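Local structure of angiotensin-converting enzyme (Anopheles gambiae, 6S1Y) at residues H222-Y227 / Q581-E586; R215-Q220 / A571-F576. The protein probably acts as a zinc-dependent peptidase of the angiotensin-converting enzyme family and is captured here with a gamma-polyglutamate fragment bound. All blocks are in the same frame, centred on the assembly; numbering follows the deposited sequence.

Contact 1: residues H222-Y227 / Q581-E586; sequences HAYVRY and QWLLEE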
# COMPACT_ATOMS: atom_id res chain seq x y z
N HIS A 222 20.57 -0.79 4.37
CA HIS A 222 20.86 0.61 4.07
C HIS A 222 22.35 0.85 3.92
O HIS A 222 22.78 1.57 3.01
CB HIS A 222 20.30 1.47 5.20
CG HIS A 222 20.67 2.91 5.10
ND1 HIS A 222 21.94 3.38 5.36
CD2 HIS A 222 19.92 4.00 4.78
CE1 HIS A 222 21.96 4.68 5.17
NE2 HIS A 222 20.75 5.08 4.83
N ALA A 223 23.16 0.27 4.80
CA ALA A 223 24.60 0.52 4.74
C ALA A 223 25.23 -0.08 3.49
O ALA A 223 26.14 0.50 2.90
CB ALA A 223 25.27 -0.02 6.00
N TYR A 224 24.77 -1.26 3.08
CA TYR A 224 25.32 -1.87 1.87
C TYR A 224 24.92 -1.07 0.63
O TYR A 224 25.76 -0.77 -0.22
CB TYR A 224 24.86 -3.32 1.76
CG TYR A 224 25.54 -4.06 0.62
CD1 TYR A 224 26.80 -4.60 0.79
CD2 TYR A 224 24.95 -4.15 -0.64
CE1 TYR A 224 27.45 -5.25 -0.23
CE2 TYR A 224 25.59 -4.83 -1.69
CZ TYR A 224 26.84 -5.37 -1.48
OH TYR A 224 27.48 -6.02 -2.49
N VAL A 225 23.65 -0.70 0.53
CA VAL A 225 23.19 0.08 -0.62
C VAL A 225 23.99 1.38 -0.73
O VAL A 225 24.47 1.75 -1.80
CB VAL A 225 21.68 0.36 -0.53
CG1 VAL A 225 21.21 1.31 -1.62
CG2 VAL A 225 20.91 -0.95 -0.61
N ARG A 226 24.14 2.08 0.39
CA ARG A 226 24.89 3.33 0.37
C ARG A 226 26.33 3.10 -0.09
O ARG A 226 26.87 3.88 -0.89
CB ARG A 226 24.85 3.98 1.75
CG ARG A 226 25.77 5.21 1.93
CD ARG A 226 25.54 5.88 3.28
NE ARG A 226 25.93 5.05 4.41
CZ ARG A 226 25.71 5.38 5.69
NH1 ARG A 226 25.12 6.52 5.97
NH2 ARG A 226 26.09 4.57 6.67
N TYR A 227 26.97 2.04 0.39
CA TYR A 227 28.32 1.74 -0.05
C TYR A 227 28.38 1.53 -1.56
O TYR A 227 29.28 2.07 -2.23
CB TYR A 227 28.84 0.51 0.70
CG TYR A 227 30.15 -0.00 0.18
CD1 TYR A 227 30.20 -0.94 -0.87
CD2 TYR A 227 31.33 0.42 0.73
CE1 TYR A 227 31.41 -1.40 -1.35
CE2 TYR A 227 32.54 -0.04 0.28
CZ TYR A 227 32.58 -0.93 -0.76
OH TYR A 227 33.80 -1.34 -1.18
N GLN A 581 22.47 -12.09 8.01
CA GLN A 581 23.76 -12.66 8.38
C GLN A 581 24.82 -12.31 7.33
O GLN A 581 25.96 -12.01 7.67
CB GLN A 581 23.68 -14.17 8.55
CG GLN A 581 22.69 -14.64 9.58
CD GLN A 581 22.95 -14.06 10.99
OE1 GLN A 581 24.10 -13.88 11.40
NE2 GLN A 581 21.88 -13.76 11.71
N TRP A 582 24.44 -12.30 6.06
CA TRP A 582 25.41 -12.01 5.02
C TRP A 582 25.84 -10.55 5.08
O TRP A 582 27.03 -10.24 4.99
CB TRP A 582 24.84 -12.35 3.65
CG TRP A 582 25.86 -12.24 2.58
CD1 TRP A 582 26.77 -13.19 2.21
CD2 TRP A 582 26.09 -11.10 1.75
NE1 TRP A 582 27.54 -12.71 1.17
CE2 TRP A 582 27.15 -11.43 0.89
CE3 TRP A 582 25.50 -9.85 1.64
CZ2 TRP A 582 27.63 -10.54 -0.07
CZ3 TRP A 582 25.97 -8.98 0.68
CH2 TRP A 582 27.02 -9.33 -0.16
N LEU A 583 24.89 -9.64 5.30
CA LEU A 583 25.22 -8.22 5.36
C LEU A 583 26.12 -7.90 6.54
O LEU A 583 27.07 -7.12 6.41
CB LEU A 583 23.94 -7.39 5.43
CG LEU A 583 23.04 -7.40 4.18
CD1 LEU A 583 21.68 -6.79 4.52
CD2 LEU A 583 23.71 -6.63 3.06
N LEU A 584 25.83 -8.47 7.72
CA LEU A 584 26.65 -8.22 8.91
C LEU A 584 28.12 -8.47 8.60
O LEU A 584 28.99 -7.67 8.97
CB LEU A 584 26.22 -9.12 10.08
CG LEU A 584 25.01 -8.67 10.86
CD1 LEU A 584 24.49 -9.79 11.78
CD2 LEU A 584 25.34 -7.43 11.67
N GLU A 585 28.41 -9.59 7.96
CA GLU A 585 29.80 -9.93 7.64
C GLU A 585 30.33 -9.08 6.48
O GLU A 585 31.47 -8.61 6.54
CB GLU A 585 29.90 -11.42 7.32
CG GLU A 585 31.33 -11.91 7.06
CD GLU A 585 32.29 -11.63 8.23
OE1 GLU A 585 33.50 -11.48 7.95
OE2 GLU A 585 31.83 -11.55 9.40
N GLU A 586 29.52 -8.85 5.44
CA GLU A 586 30.03 -8.17 4.26
C GLU A 586 30.27 -6.68 4.54
O GLU A 586 31.27 -6.13 4.07
CB GLU A 586 29.07 -8.36 3.08
CG GLU A 586 29.54 -7.76 1.76
CD GLU A 586 30.64 -8.55 1.06
OE1 GLU A 586 31.05 -8.09 -0.04
OE2 GLU A 586 31.08 -9.61 1.56
O HOH W 1 29.76 -6.83 -2.03

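Contact 2: residues R215-Q220 / A571-F576; sequences RPLYEQ and AILEYF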
# COMPACT_ATOMS: atom_id res chain seq x y z
N ARG A 215 14.88 -2.64 12.74
CA ARG A 215 15.91 -1.63 12.55
C ARG A 215 17.31 -2.20 12.32
O ARG A 215 17.99 -1.74 11.39
CB ARG A 215 15.90 -0.66 13.75
CG ARG A 215 16.90 0.48 13.63
CD ARG A 215 17.11 1.26 14.98
NE ARG A 215 17.40 0.33 16.07
CZ ARG A 215 18.59 -0.26 16.25
NH1 ARG A 215 18.76 -1.11 17.26
NH2 ARG A 215 19.59 -0.03 15.41
N PRO A 216 17.79 -3.18 13.08
CA PRO A 216 19.18 -3.62 12.85
C PRO A 216 19.36 -4.20 11.47
O PRO A 216 20.40 -3.98 10.82
CB PRO A 216 19.42 -4.67 13.96
CG PRO A 216 18.37 -4.39 14.99
CD PRO A 216 17.17 -3.92 14.19
N LEU A 217 18.37 -4.93 10.99
CA LEU A 217 18.44 -5.49 9.65
C LEU A 217 18.36 -4.38 8.62
O LEU A 217 19.18 -4.30 7.69
CB LEU A 217 17.33 -6.55 9.48
CG LEU A 217 17.34 -7.52 10.70
CD1 LEU A 217 16.56 -7.04 11.95
CD2 LEU A 217 16.86 -8.93 10.33
N TYR A 218 17.39 -3.47 8.78
CA TYR A 218 17.28 -2.36 7.85
C TYR A 218 18.58 -1.54 7.81
O TYR A 218 19.00 -1.08 6.74
CB TYR A 218 16.10 -1.48 8.20
CG TYR A 218 16.07 -0.25 7.29
CD1 TYR A 218 15.68 -0.38 5.98
CD2 TYR A 218 16.46 1.01 7.75
CE1 TYR A 218 15.66 0.69 5.13
CE2 TYR A 218 16.44 2.11 6.89
CZ TYR A 218 16.03 1.93 5.57
OH TYR A 218 15.99 2.97 4.68
N GLU A 219 19.24 -1.36 8.96
CA GLU A 219 20.43 -0.51 8.93
C GLU A 219 21.60 -1.21 8.24
O GLU A 219 22.39 -0.55 7.54
CB GLU A 219 20.79 -0.04 10.35
CG GLU A 219 19.71 0.94 10.87
CD GLU A 219 19.99 1.58 12.25
OE1 GLU A 219 19.41 2.66 12.47
OE2 GLU A 219 20.74 1.00 13.08
N GLN A 220 21.73 -2.52 8.37
CA GLN A 220 22.74 -3.23 7.60
C GLN A 220 22.48 -3.12 6.10
O GLN A 220 23.41 -2.93 5.32
CB GLN A 220 22.80 -4.70 8.04
CG GLN A 220 23.28 -4.89 9.48
CD GLN A 220 24.70 -4.40 9.69
OE1 GLN A 220 25.58 -4.66 8.87
NE2 GLN A 220 24.92 -3.66 10.77
N ALA A 571 7.96 -14.00 11.61
CA ALA A 571 7.99 -14.56 10.26
C ALA A 571 8.91 -13.75 9.34
O ALA A 571 9.75 -14.32 8.64
CB ALA A 571 6.57 -14.62 9.67
N ILE A 572 8.77 -12.43 9.36
CA ILE A 572 9.56 -11.61 8.43
C ILE A 572 11.02 -11.56 8.84
O ILE A 572 11.90 -11.53 7.98
CB ILE A 572 8.96 -10.19 8.30
CG1 ILE A 572 9.68 -9.44 7.19
CG2 ILE A 572 9.05 -9.42 9.60
CD1 ILE A 572 9.18 -8.01 6.96
N LEU A 573 11.33 -11.59 10.14
CA LEU A 573 12.74 -11.70 10.55
C LEU A 573 13.34 -13.04 10.14
O LEU A 573 14.52 -13.10 9.77
CB LEU A 573 12.88 -11.51 12.06
CG LEU A 573 12.54 -10.10 12.54
CD1 LEU A 573 12.53 -10.01 14.08
CD2 LEU A 573 13.52 -9.10 11.95
N GLU A 574 12.56 -14.13 10.17
CA GLU A 574 13.06 -15.41 9.67
C GLU A 574 13.31 -15.34 8.17
O GLU A 574 14.31 -15.88 7.67
CB GLU A 574 12.07 -16.54 9.99
CG GLU A 574 12.52 -17.94 9.51
CD GLU A 574 11.46 -19.04 9.73
OE1 GLU A 574 10.45 -18.82 10.45
OE2 GLU A 574 11.65 -20.15 9.16
N TYR A 575 12.39 -14.71 7.44
CA TYR A 575 12.50 -14.64 5.98
C TYR A 575 13.81 -13.98 5.58
O TYR A 575 14.51 -14.46 4.67
CB TYR A 575 11.31 -13.86 5.42
CG TYR A 575 11.22 -13.79 3.92
CD1 TYR A 575 11.90 -12.80 3.21
CD2 TYR A 575 10.44 -14.68 3.21
CE1 TYR A 575 11.83 -12.71 1.84
CE2 TYR A 575 10.35 -14.61 1.81
CZ TYR A 575 11.05 -13.61 1.14
OH TYR A 575 10.99 -13.50 -0.22
N PHE A 576 14.16 -12.89 6.25
CA PHE A 576 15.36 -12.12 5.96
C PHE A 576 16.55 -12.46 6.86
O PHE A 576 17.51 -11.69 6.90
CB PHE A 576 15.08 -10.62 6.08
CG PHE A 576 14.22 -10.09 4.99
CD1 PHE A 576 14.68 -10.05 3.69
CD2 PHE A 576 12.92 -9.68 5.25
CE1 PHE A 576 13.87 -9.59 2.69
CE2 PHE A 576 12.11 -9.23 4.23
CZ PHE A 576 12.57 -9.18 2.97

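Contact 1: residues H222-Y227 / Q581-E586
Tyr-224 and Leu-583, whose CA atoms are 7.2 Å apart, are the nearest backbone pair where helical segments 222-227 and 581-586 cross at 53°, their axes 10.3 Å apart at closest approach. Such wide spacing leaves the meeting to side chains, and within 222-227 Tyr-224 makes every contact with 581-586. With CG anti to the backbone N (chi1 -172°), its side chain meets three residues of 581-586. Trp-582 presents the edge of its six-membered ring to one face of the tyrosine, an offset edge-to-face pair with centroids 5.6 Å apart and planes at 66°. The far carbon of the indole, CH2, lies 4.1 Å from Tyr-224 CE1. Nearer the base of the tyrosine, the Leu-583 CD2 methyl comes within 3.7 Å of Tyr-224 CB, the two side chains crossing at about a right angle. The arrangement joins the long helix 203-233 to helix 577-590 in the mainly helical fold of this zinc-peptidase family, with Pro-266 from a loop touching both Tyr-224 and Trp-582. Glu-586 CG lies 3.8 Å from Tyr-224 CE1, and the bend at chi2 turns the carboxylate beyond it. One water bridges the two side chains, donating to Glu-586 OE1 at 2.7 Å. The same water lies in the plane of the tyrosine ring, a short 2.5 Å from Tyr-224 OH. The other carboxylate oxygen, Glu-586 OE2, bonds to a di(hydroxyethyl)ether molecule, probably from the crystallisation liquor.

Contact 2: residues R215-Q220 / A571-F576
Leu-217 meets Leu-573 through a small cluster of methyl groups, the heart of the contact between 215-220 and 571-576. The CD2 methyl of Leu-573 sits against both branches of Leu-217, 3.7 Å from CD1 and equally near CD2, and the two side chains cross at about a right angle. Leu-217 sets CG beside its backbone N and then turns chi2 to 84°, a less common leucine shape that presents its two methyls side by side to the partner. Leu-573 is more conventionally extended, with one branch making the touch.

Phe-576 contributes differently. Although its CB points toward 215-220, the ring turns away, and the nearest approach is that of its carbonyl O, 4.5 Å from Leu-217 CD2. Within its own segment the ring takes Tyr-575 CD1 over the centre of one face, 3.6 Å above the plane, while Ile-572 CG1 meets the edge. Phe-576 is where helix 570-575 ends: its N still bonds to Ile-572 O at 3.2 Å, yet it is the first residue to leave helical backbone angles, and it occupies the N-cap position of the helix that follows.

Helix 203-233 is kinked at Pro-216 and Leu-217, whose N atoms make no bond to the preceding turn. The salt bridge of Arg-215 with Glu-219 lies within this helix, apart from the contact.

Tyr-580 of helix 577-590 lies against both Pro-216 and Leu-217. Helix 414-429 meets Phe-576 through Ala-424 and Leu-429, and helix 495-514 packs on Ala-571 and Ile-572 through Phe-505.

Contact 1 and contact 2 lie along one helix, 203-233, and their centres are 12 Å apart. Its partners, helices 570-575 and 577-590, are consecutive in the chain, so the late helical pair runs beside the early helix at two successive places. The contacts touch directly where Leu-584 CD2 packs 3.7 Å from Gln-220 CD. Asn-587, just past contact 1 on helix 577-590, bonds through ND2 to Gln-220 O. Contact 2 is centred about 20 Å from the centre of the chain and contact 1 about 26 Å, on the same side. None of their residues belongs to the zinc site of His-357, His-361 and Glu-385 or to the surrounding ligand pocket.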